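Local coordinates for cytoplasmic protein (Cryptococcus neoformans var. grubii serotype A, PDB 7LPO) that probably hydrolyses the beta-glucosidic bond of sterylglucosides, as a fungal glycoside hydrolase of family 5, at residues 371-374 and 380-383; 689-694 and 707-712. All coordinates share one frame; numbering follows the deposited sequence.

Contact 1 (371-374 and 380-383); sequences HGVW and TLLR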
# COMPACT_ATOMS: atom_id res chain seq x y z
N HIS A 371 33.91 -1.11 4.66
CA HIS A 371 33.71 -2.31 5.47
C HIS A 371 34.31 -3.55 4.81
O HIS A 371 34.05 -4.66 5.27
CB HIS A 371 32.21 -2.51 5.73
CG HIS A 371 31.67 -1.58 6.78
ND1 HIS A 371 31.23 -0.31 6.50
CD2 HIS A 371 31.56 -1.73 8.12
CE1 HIS A 371 30.86 0.28 7.62
NE2 HIS A 371 31.04 -0.56 8.62
N GLY A 372 35.11 -3.37 3.76
CA GLY A 372 35.82 -4.48 3.16
C GLY A 372 35.04 -5.29 2.14
O GLY A 372 35.49 -6.38 1.78
N VAL A 373 33.90 -4.79 1.67
CA VAL A 373 33.13 -5.53 0.67
C VAL A 373 33.87 -5.56 -0.66
O VAL A 373 33.88 -6.58 -1.35
CB VAL A 373 31.72 -4.93 0.53
CG1 VAL A 373 30.96 -5.60 -0.63
CG2 VAL A 373 30.96 -5.08 1.84
N TRP A 374 34.48 -4.44 -1.05
CA TRP A 374 35.22 -4.39 -2.30
C TRP A 374 36.39 -3.43 -2.16
O TRP A 374 36.46 -2.62 -1.23
CB TRP A 374 34.33 -4.00 -3.48
CG TRP A 374 33.74 -2.63 -3.46
CD1 TRP A 374 32.82 -2.14 -2.58
CD2 TRP A 374 34.00 -1.56 -4.39
NE1 TRP A 374 32.50 -0.84 -2.89
CE2 TRP A 374 33.20 -0.47 -4.01
CE3 TRP A 374 34.82 -1.44 -5.51
CZ2 TRP A 374 33.21 0.74 -4.70
CZ3 TRP A 374 34.83 -0.24 -6.20
CH2 TRP A 374 34.03 0.84 -5.79
N THR A 380 37.87 -4.84 -7.24
CA THR A 380 37.70 -6.26 -6.98
C THR A 380 36.65 -6.46 -5.89
O THR A 380 36.72 -5.84 -4.82
CB THR A 380 39.02 -6.90 -6.56
OG1 THR A 380 39.99 -6.69 -7.59
CG2 THR A 380 38.84 -8.39 -6.34
N LEU A 381 35.66 -7.31 -6.18
CA LEU A 381 34.69 -7.74 -5.19
C LEU A 381 35.38 -8.69 -4.23
O LEU A 381 35.81 -9.78 -4.63
CB LEU A 381 33.51 -8.42 -5.88
CG LEU A 381 32.29 -8.77 -5.04
CD1 LEU A 381 31.74 -7.55 -4.34
CD2 LEU A 381 31.23 -9.41 -5.97
N LEU A 382 35.51 -8.28 -2.98
CA LEU A 382 36.25 -9.08 -2.00
C LEU A 382 35.37 -10.04 -1.22
O LEU A 382 35.83 -11.11 -0.82
CB LEU A 382 36.98 -8.16 -1.02
CG LEU A 382 38.09 -7.27 -1.56
CD1 LEU A 382 38.64 -6.42 -0.43
CD2 LEU A 382 39.21 -8.08 -2.20
N ARG A 383 34.10 -9.68 -0.99
CA ARG A 383 33.18 -10.50 -0.20
C ARG A 383 31.84 -10.54 -0.92
O ARG A 383 30.85 -9.93 -0.48
CB ARG A 383 33.05 -9.96 1.22
CG ARG A 383 34.38 -9.92 2.00
CD ARG A 383 34.20 -9.44 3.46
NE ARG A 383 33.48 -10.43 4.26
CZ ARG A 383 33.30 -10.35 5.58
NH1 ARG A 383 33.80 -9.33 6.27
NH2 ARG A 383 32.62 -11.30 6.22
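Trp374 and Leu381 face each other as a non-hydrogen-bonded pair in a small two-stranded antiparallel hairpin, their CA atoms 4.5 Å apart. The pairing is short and weakly bonded. The hairpin follows directly on a short helix. That helix ends in a Schellman motif: Gly372, at positive phi, is the C-prime residue, with Val373 N bonded to Trp368 O and Gly372 N to Ala369 O.

Trp374 and Leu381 start on the same face of the hairpin. The indole then leads away from Leu381, because chi1 of 65° puts CG between the backbone N and the carbonyl carbon. It packs on Ile300, Met303 and Arg304 of helix 299-306. Its CB stays behind and meets Thr380 O at 3.3 Å. Leu381 does the reverse. With CG anti to N, its CD1 swings back towards the 371-374 segment and lies 4.3 Å from Val373 CG1. Leu381 also touches Ile300, so the helix covers both residues of the pair.

Leu382 and Arg383, just past strand 380-381, point their CB atoms toward residues 371-374. CB of Leu382 sits 3.6 Å from Gly372 O. The Arg383 chain runs past the same oxygen with its CG and CD, and bends at chi3. Its NH2 makes a weak hydrogen bond to Pro391 O.

Both hydrogen bonds between the segments end on one backbone oxygen. Val373 O accepts from Leu382 N at 2.9 Å and from Arg383 N at 3.1 Å. Both donors reach it from the same face of the carbonyl plane, tilted by 23° and 25° respectively.

Contact 2 (689-694 and 707-712); sequences FKYAVR and TEIYLP
Ile709 reaches both aromatic rings of the facing strand, one with each branch. Its CG2 lies 4.1 Å from Phe689 CE2. Its CD1 lies 3.9 Å from Tyr691 CD2. Both approaches are oblique to the rings. With chi1 at -75°, CG1 lies anti to the carbonyl carbon and CG2 anti to the backbone N, which aims CD1 at Tyr691 and CG2 at Phe689. Thr707 adds a lighter touch. Its CG2 comes to the edge of the Tyr691 ring, near the ring plane, 4.4 Å from CE2.

The strands themselves stand well apart, with axes 10.9 Å from each other at closest and directions 154° apart. They belong to different sheets, and the contact is face-to-face packing in the C-terminal beta domain of the family 5 enzyme. Phe689 and Tyr691 both leave their strand toward 707-712, and with CG anti to N the rings extend into the gap.

The next shell sets these groups in place. Backbone bonds from Phe689 to Val768 and from Tyr691 to Ile766 fix the first strand against strand 761-770. Pro670 of strand 669-673 touches both Tyr691 and Ile709, and Ile766 does the same. Leu750 packs on Ile709 from strand 749-753. Trp752 of that strand touches Thr707.

The polar ends are met by outside partners. Tyr691 OH bonds to Thr673 OG1. Thr707 OG1 bonds to Tyr754 OH and Val674 N. The two segments therefore meet through carbon alone, in a buried hydrophobic core, while the hydroxyls of these two buried residues are hydrogen-bonded to residues outside the two segments.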
# COMPACT_ATOMS: atom_id res chain seq x y z
N PHE A 689 -26.34 -11.37 -7.96
CA PHE A 689 -25.55 -11.40 -6.75
C PHE A 689 -26.01 -12.60 -5.94
O PHE A 689 -27.21 -12.81 -5.77
CB PHE A 689 -25.74 -10.12 -5.95
CG PHE A 689 -25.12 -10.14 -4.58
CD1 PHE A 689 -23.75 -10.16 -4.42
CD2 PHE A 689 -25.91 -10.09 -3.46
CE1 PHE A 689 -23.19 -10.15 -3.17
CE2 PHE A 689 -25.35 -10.09 -2.20
CZ PHE A 689 -23.99 -10.11 -2.06
N LYS A 690 -25.06 -13.39 -5.45
CA LYS A 690 -25.37 -14.56 -4.63
C LYS A 690 -24.42 -14.60 -3.45
O LYS A 690 -23.20 -14.56 -3.62
CB LYS A 690 -25.25 -15.85 -5.45
CG LYS A 690 -25.46 -17.11 -4.63
CD LYS A 690 -25.82 -18.29 -5.51
CE LYS A 690 -26.28 -19.48 -4.67
NZ LYS A 690 -25.66 -20.77 -5.13
N TYR A 691 -24.98 -14.67 -2.25
CA TYR A 691 -24.23 -14.70 -1.01
C TYR A 691 -24.63 -15.94 -0.22
O TYR A 691 -25.82 -16.14 0.06
CB TYR A 691 -24.49 -13.44 -0.19
CG TYR A 691 -23.77 -13.39 1.12
CD1 TYR A 691 -22.46 -13.86 1.25
CD2 TYR A 691 -24.38 -12.87 2.25
CE1 TYR A 691 -21.80 -13.82 2.44
CE2 TYR A 691 -23.71 -12.81 3.46
CZ TYR A 691 -22.43 -13.28 3.55
OH TYR A 691 -21.77 -13.21 4.75
N ALA A 692 -23.64 -16.76 0.15
CA ALA A 692 -23.83 -17.95 0.97
C ALA A 692 -23.13 -17.75 2.31
O ALA A 692 -21.97 -17.33 2.35
CB ALA A 692 -23.29 -19.19 0.28
N VAL A 693 -23.82 -18.09 3.39
CA VAL A 693 -23.31 -17.90 4.75
C VAL A 693 -23.47 -19.19 5.54
O VAL A 693 -24.51 -19.86 5.46
CB VAL A 693 -24.02 -16.72 5.45
CG1 VAL A 693 -25.52 -16.84 5.27
CG2 VAL A 693 -23.65 -16.67 6.93
N ARG A 694 -22.43 -19.55 6.28
CA ARG A 694 -22.47 -20.70 7.17
C ARG A 694 -22.97 -20.24 8.53
O ARG A 694 -22.33 -19.39 9.17
CB ARG A 694 -21.08 -21.33 7.29
CG ARG A 694 -21.01 -22.61 8.12
CD ARG A 694 -19.71 -23.37 7.87
NE ARG A 694 -19.59 -23.82 6.49
CZ ARG A 694 -20.14 -24.94 6.01
NH1 ARG A 694 -20.83 -25.74 6.80
NH2 ARG A 694 -19.98 -25.25 4.73
N THR A 707 -28.27 -9.85 9.47
CA THR A 707 -27.31 -9.63 8.41
C THR A 707 -27.68 -8.39 7.61
O THR A 707 -28.85 -8.17 7.29
CB THR A 707 -27.25 -10.86 7.51
OG1 THR A 707 -26.82 -11.99 8.28
CG2 THR A 707 -26.32 -10.66 6.34
N GLU A 708 -26.66 -7.58 7.30
CA GLU A 708 -26.82 -6.35 6.53
C GLU A 708 -25.95 -6.44 5.29
O GLU A 708 -24.76 -6.77 5.38
CB GLU A 708 -26.42 -5.11 7.34
CG GLU A 708 -27.27 -4.87 8.56
CD GLU A 708 -26.85 -3.62 9.33
OE1 GLU A 708 -27.05 -2.50 8.80
OE2 GLU A 708 -26.32 -3.76 10.46
N ILE A 709 -26.55 -6.14 4.15
CA ILE A 709 -25.90 -6.22 2.85
C ILE A 709 -26.05 -4.87 2.17
O ILE A 709 -27.13 -4.27 2.19
CB ILE A 709 -26.51 -7.35 1.99
CG1 ILE A 709 -26.01 -8.71 2.49
CG2 ILE A 709 -26.17 -7.14 0.53
CD1 ILE A 709 -26.92 -9.88 2.09
N TYR A 710 -24.96 -4.39 1.57
CA TYR A 710 -24.99 -3.18 0.76
C TYR A 710 -25.38 -3.53 -0.67
O TYR A 710 -24.77 -4.41 -1.29
CB TYR A 710 -23.61 -2.50 0.78
CG TYR A 710 -23.43 -1.39 -0.24
CD1 TYR A 710 -24.03 -0.15 -0.07
CD2 TYR A 710 -22.65 -1.59 -1.37
CE1 TYR A 710 -23.86 0.86 -1.01
CE2 TYR A 710 -22.48 -0.60 -2.30
CZ TYR A 710 -23.08 0.63 -2.12
OH TYR A 710 -22.90 1.63 -3.04
N LEU A 711 -26.40 -2.85 -1.19
CA LEU A 711 -26.82 -3.03 -2.59
C LEU A 711 -26.70 -1.71 -3.33
O LEU A 711 -27.51 -0.79 -3.10
CB LEU A 711 -28.24 -3.56 -2.66
CG LEU A 711 -28.51 -4.93 -2.04
CD1 LEU A 711 -30.01 -5.20 -2.05
CD2 LEU A 711 -27.77 -6.04 -2.75
N PRO A 712 -25.73 -1.55 -4.23
CA PRO A 712 -25.47 -0.22 -4.80
C PRO A 712 -26.51 0.22 -5.82
O PRO A 712 -26.90 -0.54 -6.71
CB PRO A 712 -24.08 -0.38 -5.45
CG PRO A 712 -23.98 -1.84 -5.77
CD PRO A 712 -24.79 -2.58 -4.71

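From the N terminus, the chain reaches contact 1 first. After helix 367-370 it turns and returns, so contact 1 closes a short hairpin, with five residues, 375-379, between its segments. The chain then runs on through about three hundred residues before contact 2 begins. Contact 2 closes the longer loop of residues 695-706. The two loops follow in series and neither encloses nor crosses the other. The centres of contact 1 and contact 2 are about 60 Å apart, on opposite sides of the chain's centre. Contact 1 pins together the two arms of a peripheral hairpin that packs on helix 299-306, whereas contact 2 joins two sheets of the C-terminal domain.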